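Long-range contacts in hypothetical multiheme protein (Ignicoccus hospitalis KIN4/I, PDB 4QO5), which binds eight covalently attached c-type hemes as a membrane-associated octaheme cytochrome and probably carries electrons between redox partners: residues A[289-294]-A[301-306]; A[311-316]-A[394-399]; A[320-325]-A[429-434]. All blocks are in the same frame, centred on the assembly; numbering follows the deposited sequence.

Contact 1: A[289-294]-A[301-306]; sequences MSLLVN and IAERTH. With HEC (heme c), chain F.
Arg304 slides its guanidinium between Leu291 and a propionate arm of heme c. CB of Leu291 lies over one face, offset toward the rim, and CBA of the propionate sits 3.5 Å above the plane of the other, over its centre. The setting is a short beta hairpin, strands 292-293 and 300-302, whose open end leads into the heme site. CG of Arg304 is anti to the backbone N (chi1 -168°), and a bend at chi3 brings NE to the other propionate, 2.8 Å from O1D of the heme. Leu291 N donates to the same O1D, and Ser290 OG binds O2D at 2.8 Å, so that this carboxylate is held through both oxygens; the arginine charge probably helps to keep it ionised. Arg230 adds a further bond to the heme.

In the hairpin itself Leu292 and Ala302 form an antiparallel hydrogen-bonded pair. Leu292 N points almost straight at Ala302 O, and Leu292 O accepts from two donors: Ala302 N, on a lone pair, and Ile301 N at 2.7 Å, above the carbonyl plane. Two residues thus face one, a classic beta bulge, and CB of Ile301 packs on CB of Leu292. Beyond the paired strands, Thr305 N bonds to Met289 O at 2.9 Å and keeps the two segments together as they reach the heme. Helix 393-407 covers Leu292 and Ala302 with Ile406.

Met289 bends at chi3 (78°) to lay its methyl CE 3.4 Å from the heme meso carbon CHD, and the same methyl lies over a face of the His306 ring. That histidine is an axial ligand, opposite His219 on the iron, with its NE2 2.1 Å from FE.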
# COMPACT_ATOMS: atom_id res chain seq x y z
N MET A 289 -5.58 -9.62 -21.30
CA MET A 289 -5.19 -10.97 -21.72
C MET A 289 -6.33 -11.93 -22.00
O MET A 289 -6.22 -12.80 -22.86
CB MET A 289 -4.27 -11.62 -20.66
CG MET A 289 -2.95 -10.89 -20.46
SD MET A 289 -1.76 -11.78 -19.44
CE MET A 289 -1.14 -13.02 -20.60
N SER A 290 -7.42 -11.79 -21.27
CA SER A 290 -8.43 -12.85 -21.20
C SER A 290 -9.24 -13.07 -22.48
O SER A 290 -9.50 -12.14 -23.22
CB SER A 290 -9.42 -12.55 -20.08
OG SER A 290 -8.78 -12.62 -18.82
N LEU A 291 -9.67 -14.31 -22.70
CA LEU A 291 -10.76 -14.59 -23.62
C LEU A 291 -12.05 -14.10 -22.98
O LEU A 291 -12.39 -14.50 -21.87
CB LEU A 291 -10.87 -16.09 -23.87
CG LEU A 291 -12.12 -16.62 -24.57
CD1 LEU A 291 -12.30 -16.01 -25.98
CD2 LEU A 291 -12.06 -18.15 -24.65
N LEU A 292 -12.76 -13.21 -23.67
CA LEU A 292 -14.03 -12.67 -23.16
C LEU A 292 -15.14 -12.99 -24.15
O LEU A 292 -15.00 -12.74 -25.35
CB LEU A 292 -13.93 -11.16 -22.97
CG LEU A 292 -12.91 -10.63 -21.94
CD1 LEU A 292 -13.05 -9.11 -21.85
CD2 LEU A 292 -13.02 -11.28 -20.53
N VAL A 293 -16.23 -13.56 -23.65
CA VAL A 293 -17.34 -13.98 -24.51
C VAL A 293 -18.66 -13.41 -23.98
O VAL A 293 -18.92 -13.42 -22.76
CB VAL A 293 -17.43 -15.53 -24.59
CG1 VAL A 293 -18.58 -15.96 -25.48
CG2 VAL A 293 -16.13 -16.10 -25.13
N ASN A 294 -19.50 -12.89 -24.89
CA ASN A 294 -20.79 -12.36 -24.48
C ASN A 294 -21.70 -13.50 -23.98
O ASN A 294 -21.91 -14.48 -24.69
CB ASN A 294 -21.44 -11.61 -25.64
CG ASN A 294 -22.72 -10.90 -25.23
OD1 ASN A 294 -23.72 -11.54 -24.90
ND2 ASN A 294 -22.69 -9.58 -25.27
N ILE A 301 -15.84 -11.26 -27.46
CA ILE A 301 -15.57 -9.85 -27.23
C ILE A 301 -14.08 -9.56 -27.37
O ILE A 301 -13.67 -8.52 -27.91
CB ILE A 301 -16.05 -9.45 -25.82
CG1 ILE A 301 -17.57 -9.52 -25.74
CG2 ILE A 301 -15.53 -8.05 -25.42
CD1 ILE A 301 -18.11 -9.45 -24.29
N ALA A 302 -13.25 -10.49 -26.90
CA ALA A 302 -11.81 -10.35 -27.03
C ALA A 302 -11.22 -11.74 -27.06
O ALA A 302 -11.58 -12.58 -26.24
CB ALA A 302 -11.24 -9.56 -25.84
N GLU A 303 -10.33 -11.99 -28.01
CA GLU A 303 -9.58 -13.24 -28.05
C GLU A 303 -8.47 -13.24 -27.01
O GLU A 303 -7.80 -12.23 -26.78
CB GLU A 303 -9.00 -13.47 -29.45
CG GLU A 303 -10.05 -13.63 -30.54
CD GLU A 303 -10.73 -15.00 -30.54
OE1 GLU A 303 -10.26 -15.92 -29.82
OE2 GLU A 303 -11.73 -15.17 -31.27
N ARG A 304 -8.26 -14.39 -26.36
CA ARG A 304 -7.17 -14.50 -25.40
C ARG A 304 -5.84 -14.20 -26.07
O ARG A 304 -5.61 -14.56 -27.25
CB ARG A 304 -7.13 -15.90 -24.81
CG ARG A 304 -6.20 -16.03 -23.60
CD ARG A 304 -6.09 -17.46 -23.16
NE ARG A 304 -7.35 -17.99 -22.67
CZ ARG A 304 -8.05 -18.96 -23.25
NH1 ARG A 304 -7.63 -19.50 -24.39
NH2 ARG A 304 -9.17 -19.38 -22.68
N THR A 305 -4.96 -13.51 -25.34
CA THR A 305 -3.59 -13.35 -25.82
C THR A 305 -2.54 -13.53 -24.73
O THR A 305 -2.70 -13.03 -23.62
CB THR A 305 -3.37 -11.97 -26.49
OG1 THR A 305 -2.06 -11.92 -27.05
CG2 THR A 305 -3.55 -10.83 -25.50
N HIS A 306 -1.47 -14.25 -25.06
CA HIS A 306 -0.29 -14.33 -24.19
C HIS A 306 0.81 -13.42 -24.69
O HIS A 306 1.95 -13.49 -24.26
CB HIS A 306 0.22 -15.75 -24.03
CG HIS A 306 -0.46 -16.50 -22.93
ND1 HIS A 306 -1.71 -17.06 -23.08
CD2 HIS A 306 -0.09 -16.73 -21.65
CE1 HIS A 306 -2.07 -17.63 -21.95
NE2 HIS A 306 -1.10 -17.45 -21.07
FE HEC F . -0.74 -18.13 -19.07
CHA HEC F . -4.14 -18.80 -18.86
CHB HEC F . -0.15 -21.25 -20.28
CHC HEC F . 2.64 -17.42 -19.32
CHD HEC F . -1.29 -14.99 -17.89
NA HEC F . -1.92 -19.67 -19.43
C1A HEC F . -3.29 -19.77 -19.36
C2A HEC F . -3.71 -21.05 -19.85
C3A HEC F . -2.62 -21.70 -20.24
C4A HEC F . -1.46 -20.86 -20.01
CMA HEC F . -2.58 -23.11 -20.84
CAA HEC F . -5.16 -21.57 -19.91
CBA HEC F . -5.92 -20.84 -21.02
CGA HEC F . -5.38 -21.28 -22.36
O1A HEC F . -5.66 -22.43 -22.78
O2A HEC F . -4.66 -20.47 -23.00
NB HEC F . 0.87 -19.16 -19.63
C1B HEC F . 0.93 -20.40 -20.21
C2B HEC F . 2.29 -20.63 -20.67
C3B HEC F . 2.97 -19.49 -20.42
C4B HEC F . 2.12 -18.60 -19.74
CMB HEC F . 2.71 -21.88 -21.47
CAB HEC F . 4.34 -18.84 -20.70
CBB HEC F . 4.81 -19.13 -22.17
NC HEC F . 0.46 -16.61 -18.75
C1C HEC F . 1.82 -16.44 -18.81
C2C HEC F . 2.23 -15.29 -18.06
C3C HEC F . 1.09 -14.58 -17.96
C4C HEC F . -0.02 -15.43 -18.18
CMC HEC F . 3.65 -14.69 -18.25
CAC HEC F . 0.72 -13.18 -17.49
CBC HEC F . 1.65 -12.04 -18.01
ND HEC F . -2.42 -17.07 -18.45
C1D HEC F . -2.41 -15.75 -18.03
C2D HEC F . -3.75 -15.31 -17.79
C3D HEC F . -4.63 -16.52 -18.07
C4D HEC F . -3.72 -17.55 -18.51
CMD HEC F . -4.20 -13.92 -17.30
CAD HEC F . -6.17 -16.60 -18.02
CBD HEC F . -6.56 -16.27 -19.47
CGD HEC F . -8.01 -15.96 -19.65
O1D HEC F . -8.55 -16.26 -20.76
O2D HEC F . -8.64 -15.40 -18.73

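Contact 2: A[311-316]-A[394-399]. With HEC (heme c), chain H.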
# COMPACT_ATOMS: atom_id res chain seq x y z
N ARG A 311 -2.49 -5.71 -27.43
CA ARG A 311 -3.64 -4.93 -27.00
C ARG A 311 -3.33 -3.45 -26.78
O ARG A 311 -4.25 -2.64 -26.64
CB ARG A 311 -4.24 -5.54 -25.74
CG ARG A 311 -4.76 -6.92 -25.99
CD ARG A 311 -5.95 -7.17 -25.16
NE ARG A 311 -6.49 -8.50 -25.37
CZ ARG A 311 -7.39 -9.04 -24.57
NH1 ARG A 311 -7.83 -8.34 -23.53
NH2 ARG A 311 -7.83 -10.27 -24.79
N LEU A 312 -2.05 -3.10 -26.78
CA LEU A 312 -1.61 -1.75 -26.45
C LEU A 312 -1.36 -0.90 -27.69
O LEU A 312 -0.69 -1.36 -28.63
CB LEU A 312 -0.35 -1.81 -25.59
CG LEU A 312 -0.39 -2.77 -24.40
CD1 LEU A 312 1.02 -2.94 -23.80
CD2 LEU A 312 -1.38 -2.28 -23.34
N TRP A 313 -1.87 0.33 -27.71
CA TRP A 313 -1.60 1.19 -28.87
C TRP A 313 -0.48 2.19 -28.57
O TRP A 313 0.21 2.64 -29.47
CB TRP A 313 -2.87 1.93 -29.34
CG TRP A 313 -3.67 2.70 -28.27
CD1 TRP A 313 -3.68 4.07 -28.07
CD2 TRP A 313 -4.59 2.15 -27.31
NE1 TRP A 313 -4.53 4.39 -27.04
CE2 TRP A 313 -5.10 3.24 -26.55
CE3 TRP A 313 -5.02 0.86 -27.01
CZ2 TRP A 313 -6.03 3.06 -25.52
CZ3 TRP A 313 -5.95 0.68 -25.98
CH2 TRP A 313 -6.44 1.78 -25.25
N VAL A 314 -0.33 2.55 -27.30
CA VAL A 314 0.67 3.55 -26.95
C VAL A 314 1.43 3.13 -25.70
O VAL A 314 0.83 2.76 -24.69
CB VAL A 314 0.02 4.94 -26.75
CG1 VAL A 314 -1.08 4.88 -25.67
CG2 VAL A 314 1.08 5.99 -26.42
N ARG A 315 2.76 3.16 -25.77
CA ARG A 315 3.57 2.76 -24.61
C ARG A 315 3.56 3.88 -23.58
O ARG A 315 4.10 4.96 -23.83
CB ARG A 315 5.01 2.45 -25.03
CG ARG A 315 5.87 1.85 -23.89
CD ARG A 315 5.85 0.34 -23.96
NE ARG A 315 6.44 -0.34 -22.80
CZ ARG A 315 7.65 -0.87 -22.78
NH1 ARG A 315 8.46 -0.79 -23.84
NH2 ARG A 315 8.08 -1.49 -21.68
N LEU A 316 2.95 3.62 -22.43
CA LEU A 316 2.83 4.62 -21.36
C LEU A 316 4.10 4.74 -20.53
O LEU A 316 4.28 5.73 -19.83
CB LEU A 316 1.66 4.28 -20.43
CG LEU A 316 0.26 4.18 -21.03
CD1 LEU A 316 -0.77 4.03 -19.91
CD2 LEU A 316 -0.06 5.38 -21.93
N GLU A 394 -2.97 3.43 -38.07
CA GLU A 394 -4.09 2.53 -38.35
C GLU A 394 -4.12 1.38 -37.35
O GLU A 394 -5.19 0.98 -36.88
CB GLU A 394 -4.00 2.00 -39.78
CG GLU A 394 -4.27 3.04 -40.86
CD GLU A 394 -3.05 3.86 -41.27
OE1 GLU A 394 -3.20 4.71 -42.17
OE2 GLU A 394 -1.94 3.66 -40.70
N GLU A 395 -2.95 0.85 -37.02
CA GLU A 395 -2.87 -0.20 -36.03
C GLU A 395 -3.25 0.30 -34.64
O GLU A 395 -3.93 -0.39 -33.89
CB GLU A 395 -1.47 -0.84 -36.02
CG GLU A 395 -1.33 -2.00 -35.03
CD GLU A 395 -2.20 -3.20 -35.39
OE1 GLU A 395 -2.55 -3.35 -36.58
OE2 GLU A 395 -2.53 -3.98 -34.47
N MET A 396 -2.82 1.51 -34.30
CA MET A 396 -3.19 2.10 -33.00
C MET A 396 -4.70 2.21 -32.89
O MET A 396 -5.27 1.90 -31.85
CB MET A 396 -2.59 3.49 -32.84
CG MET A 396 -1.09 3.48 -32.65
SD MET A 396 -0.35 5.12 -32.69
CE MET A 396 -0.75 5.69 -31.03
N ALA A 397 -5.35 2.63 -33.98
CA ALA A 397 -6.78 2.84 -33.95
C ALA A 397 -7.51 1.51 -33.79
O ALA A 397 -8.49 1.43 -33.05
CB ALA A 397 -7.25 3.58 -35.21
N LYS A 398 -7.03 0.47 -34.46
CA LYS A 398 -7.58 -0.87 -34.29
C LYS A 398 -7.48 -1.38 -32.84
O LYS A 398 -8.44 -1.92 -32.29
CB LYS A 398 -6.90 -1.87 -35.23
CG LYS A 398 -7.31 -1.73 -36.66
CD LYS A 398 -6.65 -2.78 -37.53
CE LYS A 398 -6.88 -2.48 -39.00
NZ LYS A 398 -6.07 -3.36 -39.89
N ARG A 399 -6.31 -1.22 -32.24
CA ARG A 399 -6.12 -1.69 -30.87
C ARG A 399 -6.97 -0.90 -29.90
O ARG A 399 -7.55 -1.48 -28.99
CB ARG A 399 -4.65 -1.63 -30.48
CG ARG A 399 -3.82 -2.54 -31.42
CD ARG A 399 -2.36 -2.54 -31.04
NE ARG A 399 -1.58 -3.44 -31.89
CZ ARG A 399 -0.31 -3.77 -31.65
NH1 ARG A 399 0.32 -4.60 -32.49
NH2 ARG A 399 0.32 -3.28 -30.60
FE HEC H . -3.93 -1.84 -17.57
CHA HEC H . -2.11 0.22 -19.65
CHB HEC H . -1.06 -3.43 -16.57
CHC HEC H . -5.64 -3.28 -15.04
CHD HEC H . -6.78 -1.02 -19.12
NA HEC H . -1.99 -1.65 -18.04
C1A HEC H . -1.42 -0.68 -18.85
C2A HEC H . 0.01 -0.75 -18.72
C3A HEC H . 0.31 -1.74 -17.86
C4A HEC H . -0.94 -2.34 -17.42
CMA HEC H . 1.71 -2.21 -17.40
CAA HEC H . 0.99 0.19 -19.46
CBA HEC H . 1.67 -0.58 -20.60
CGA HEC H . 2.41 0.47 -21.39
O1A HEC H . 3.54 0.85 -21.00
O2A HEC H . 1.82 0.96 -22.39
NB HEC H . -3.44 -3.16 -16.15
C1B HEC H . -2.18 -3.59 -15.82
C2B HEC H . -2.20 -4.11 -14.50
C3B HEC H . -3.48 -3.99 -14.10
C4B HEC H . -4.28 -3.44 -15.13
CMB HEC H . -0.92 -4.67 -13.82
CAB HEC H . -4.24 -4.27 -12.81
CBB HEC H . -3.41 -4.00 -11.55
NC HEC H . -5.79 -2.22 -17.20
C1C HEC H . -6.37 -2.72 -16.05
C2C HEC H . -7.81 -2.80 -16.23
C3C HEC H . -8.05 -1.90 -17.20
C4C HEC H . -6.83 -1.69 -17.92
CMC HEC H . -8.69 -3.04 -14.98
CAC HEC H . -9.33 -1.36 -17.87
CBC HEC H . -10.60 -1.25 -17.00
ND HEC H . -4.37 -0.60 -19.15
C1D HEC H . -5.67 -0.39 -19.59
C2D HEC H . -5.66 0.58 -20.65
C3D HEC H . -4.21 0.99 -20.79
C4D HEC H . -3.47 0.19 -19.83
CMD HEC H . -6.88 1.12 -21.42
CAD HEC H . -3.60 1.96 -21.81
CBD HEC H . -3.37 1.08 -23.05
CGD HEC H . -2.23 1.64 -23.87
O1D HEC H . -1.37 2.34 -23.28
O2D HEC H . -2.17 1.39 -25.10
O HOH W 1 -6.66 -3.49 -27.41
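The indole of Trp313 carries a heme propionate on one face, with O2D 3.3 Å above the ring plane and offset toward the rim, while the propionate carbon CBD approaches the six-membered ring. The guanidinium of Arg399 is used at its edge: Leu312 O and Glu395 OE2 both lie near its plane. At the edge of the Arg315 guanidinium, near its plane, lies O1A of the heme's other propionate. NH2 of Arg399 gives Leu312 O a nearly straight bond of 2.9 Å (167° at the hydrogen), and NE makes a 2.8 Å salt bridge to the anti lone pair of Glu395 OE2. With the side chain extended from CG to NE, these two bonds fix the rotation of the group.

Trp313 holds CG between its backbone N and carbonyl carbon, the crowded position (chi1 51°). Its CB rests against the helix, 3.5 Å from Met396 O and 3.8 Å from Met396 CB. Met396 bends at chi3, bringing CE alongside Trp313 O.

Here helix 393-407 packs against the entry to a two-stranded antiparallel sheet, strands 314-315 and 323-324, and the chain that meets the helix also holds the propionates of a heme c. Trp313 N and Val314 N both donate to O2D, and Leu316 N donates to O2A of the second propionate, 2.9 Å away. NH2 of Arg315 is hydrogen-bonded to another heme.

At the backbone of Arg399 one water donates to both Arg311 O and Arg399 O, at 2.7 Å from each.

Contact 3: A[320-325]-A[429-434]; sequences IYAHPM and ETNKAT
Asn431 meets the backbone of Ala322 with both ends of its amide. OD1 accepts from Ala322 N at 2.9 Å, on a lone pair, and ND2 donates to Ala322 O at 3.1 Å with the oxygen close to the amide plane. CG of Asn431 stands anti to its carbonyl carbon (chi1 -83°), and the small second torsion, -4°, turns the amide to serve both bonds. A side chain on a helix thus reads the N-H and C=O of a single residue, in the way a strand neighbour would, just before that residue's chain enters strand 323-324.

Tyr321 crosses this amide obliquely, with the ring and amide planes 80° apart. Its CB lies 3.4 Å from Asn431 OD1, and its CE1 edge comes 3.3 Å from the backbone O of Asn431. One turn further along the helix, the methyl CG2 of Thr434 touches both Tyr321 CE1, at 3.6 Å, and Ile320 CD1, at 3.7 Å. A water joins the same two residues, donating to Ile320 O and also bonding to Thr434 OG1. Ile320, which follows a cis peptide bond, places CG1 over one face of the tyrosine ring.

A second shell steadies these groups. His323 ND1 donates to Tyr321 O at 2.8 Å, nearly in the ring plane, and so fixes the chain just ahead of Ala322. Thr434 OG1 has Ser477 as a further partner. The hydroxyl of Tyr321 is tied to Leu369 O.

The contact joins the loop leading into strand 323-324 to the long helix 413-447. From helix 464-485, Trp473 packs on Ile320 and Arg481 on both Ala322 and Asn431; helix 498-520 lies against Thr430 and Ala433, and the second subunit reaches Glu429 of helix 413-447 through its Thr161.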
# COMPACT_ATOMS: atom_id res chain seq x y z
N ILE A 320 12.32 8.25 -23.48
CA ILE A 320 11.88 8.76 -22.17
C ILE A 320 10.46 9.32 -22.26
O ILE A 320 9.84 9.63 -21.23
CB ILE A 320 12.83 9.86 -21.68
CG1 ILE A 320 12.77 11.05 -22.65
CG2 ILE A 320 14.25 9.31 -21.51
CD1 ILE A 320 13.59 12.25 -22.23
N TYR A 321 9.94 9.44 -23.48
CA TYR A 321 8.56 9.88 -23.72
C TYR A 321 7.64 8.69 -23.99
O TYR A 321 8.10 7.64 -24.41
CB TYR A 321 8.52 10.83 -24.92
CG TYR A 321 9.48 11.99 -24.79
CD1 TYR A 321 9.20 13.05 -23.93
CD2 TYR A 321 10.67 12.01 -25.49
CE1 TYR A 321 10.08 14.10 -23.80
CE2 TYR A 321 11.56 13.06 -25.36
CZ TYR A 321 11.26 14.10 -24.51
OH TYR A 321 12.14 15.16 -24.37
N ALA A 322 6.34 8.88 -23.75
CA ALA A 322 5.34 7.89 -24.15
C ALA A 322 5.30 7.91 -25.68
O ALA A 322 5.43 8.98 -26.31
CB ALA A 322 3.98 8.23 -23.57
N HIS A 323 5.12 6.74 -26.28
CA HIS A 323 5.31 6.60 -27.73
C HIS A 323 4.44 5.47 -28.28
O HIS A 323 4.03 4.60 -27.54
CB HIS A 323 6.77 6.29 -28.00
CG HIS A 323 7.30 5.14 -27.20
ND1 HIS A 323 7.70 5.28 -25.89
CD2 HIS A 323 7.50 3.84 -27.52
CE1 HIS A 323 8.12 4.11 -25.43
NE2 HIS A 323 8.01 3.22 -26.40
N PRO A 324 4.18 5.48 -29.60
CA PRO A 324 3.37 4.37 -30.12
C PRO A 324 4.04 3.02 -29.82
O PRO A 324 5.27 2.95 -29.75
CB PRO A 324 3.33 4.63 -31.64
CG PRO A 324 3.54 6.11 -31.76
CD PRO A 324 4.48 6.49 -30.63
N MET A 325 3.24 1.98 -29.61
CA MET A 325 3.79 0.69 -29.21
C MET A 325 4.77 0.13 -30.25
O MET A 325 4.52 0.20 -31.45
CB MET A 325 2.63 -0.30 -29.00
CG MET A 325 2.99 -1.55 -28.25
SD MET A 325 3.42 -1.13 -26.54
CE MET A 325 4.32 -2.61 -26.08
N GLU A 429 0.70 16.15 -22.34
CA GLU A 429 1.17 17.02 -21.26
C GLU A 429 2.37 16.44 -20.51
O GLU A 429 3.34 17.15 -20.25
CB GLU A 429 0.01 17.39 -20.32
CG GLU A 429 -0.98 18.29 -21.05
CD GLU A 429 -2.24 18.59 -20.27
OE1 GLU A 429 -2.40 18.06 -19.14
OE2 GLU A 429 -3.09 19.35 -20.80
N THR A 430 2.33 15.15 -20.20
CA THR A 430 3.47 14.56 -19.51
C THR A 430 4.71 14.57 -20.39
O THR A 430 5.83 14.78 -19.89
CB THR A 430 3.20 13.14 -18.98
OG1 THR A 430 2.74 12.31 -20.06
CG2 THR A 430 2.17 13.18 -17.85
N ASN A 431 4.53 14.35 -21.69
CA ASN A 431 5.67 14.40 -22.59
C ASN A 431 6.29 15.80 -22.60
O ASN A 431 7.51 15.92 -22.68
CB ASN A 431 5.29 13.92 -24.01
CG ASN A 431 5.32 12.40 -24.15
OD1 ASN A 431 5.68 11.67 -23.22
ND2 ASN A 431 4.96 11.92 -25.34
N LYS A 432 5.47 16.85 -22.53
CA LYS A 432 6.02 18.21 -22.51
C LYS A 432 6.76 18.48 -21.19
O LYS A 432 7.78 19.17 -21.18
CB LYS A 432 4.92 19.27 -22.71
CG LYS A 432 4.37 19.35 -24.14
CD LYS A 432 5.40 19.91 -25.10
CE LYS A 432 4.79 20.24 -26.46
NZ LYS A 432 4.08 19.06 -27.04
N ALA A 433 6.24 17.96 -20.09
CA ALA A 433 6.90 18.13 -18.79
C ALA A 433 8.26 17.42 -18.81
O ALA A 433 9.25 17.93 -18.27
CB ALA A 433 6.03 17.59 -17.65
N THR A 434 8.31 16.25 -19.44
CA THR A 434 9.54 15.48 -19.58
C THR A 434 10.56 16.22 -20.46
O THR A 434 11.76 16.19 -20.21
CB THR A 434 9.24 14.09 -20.13
OG1 THR A 434 8.42 13.39 -19.19
CG2 THR A 434 10.52 13.28 -20.37
O HOH W 2 7.72 10.76 -20.03

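Contact 1 closes before contact 2 opens, whereas contacts 2 and 3 alternate along the chain and share the sheet of strands 314-315 and 323-324. The centres of contacts 1 and 2 lie about 17 Å apart, those of 2 and 3 about 15 Å, and those of 1 and 3 about 29 Å. Arg311 bridges the first pair, its NH2 bonding to Glu303 O and Ser290 O. The strand pairing bridges the second pair, through Arg315 N and His323 O. Helices 393-407 and 413-447, consecutive in the chain, pack against this region. Contacts 1 and 2 hold propionates of two different hemes, so one run of chain ties neighbouring cofactors to the helical part of the subunit.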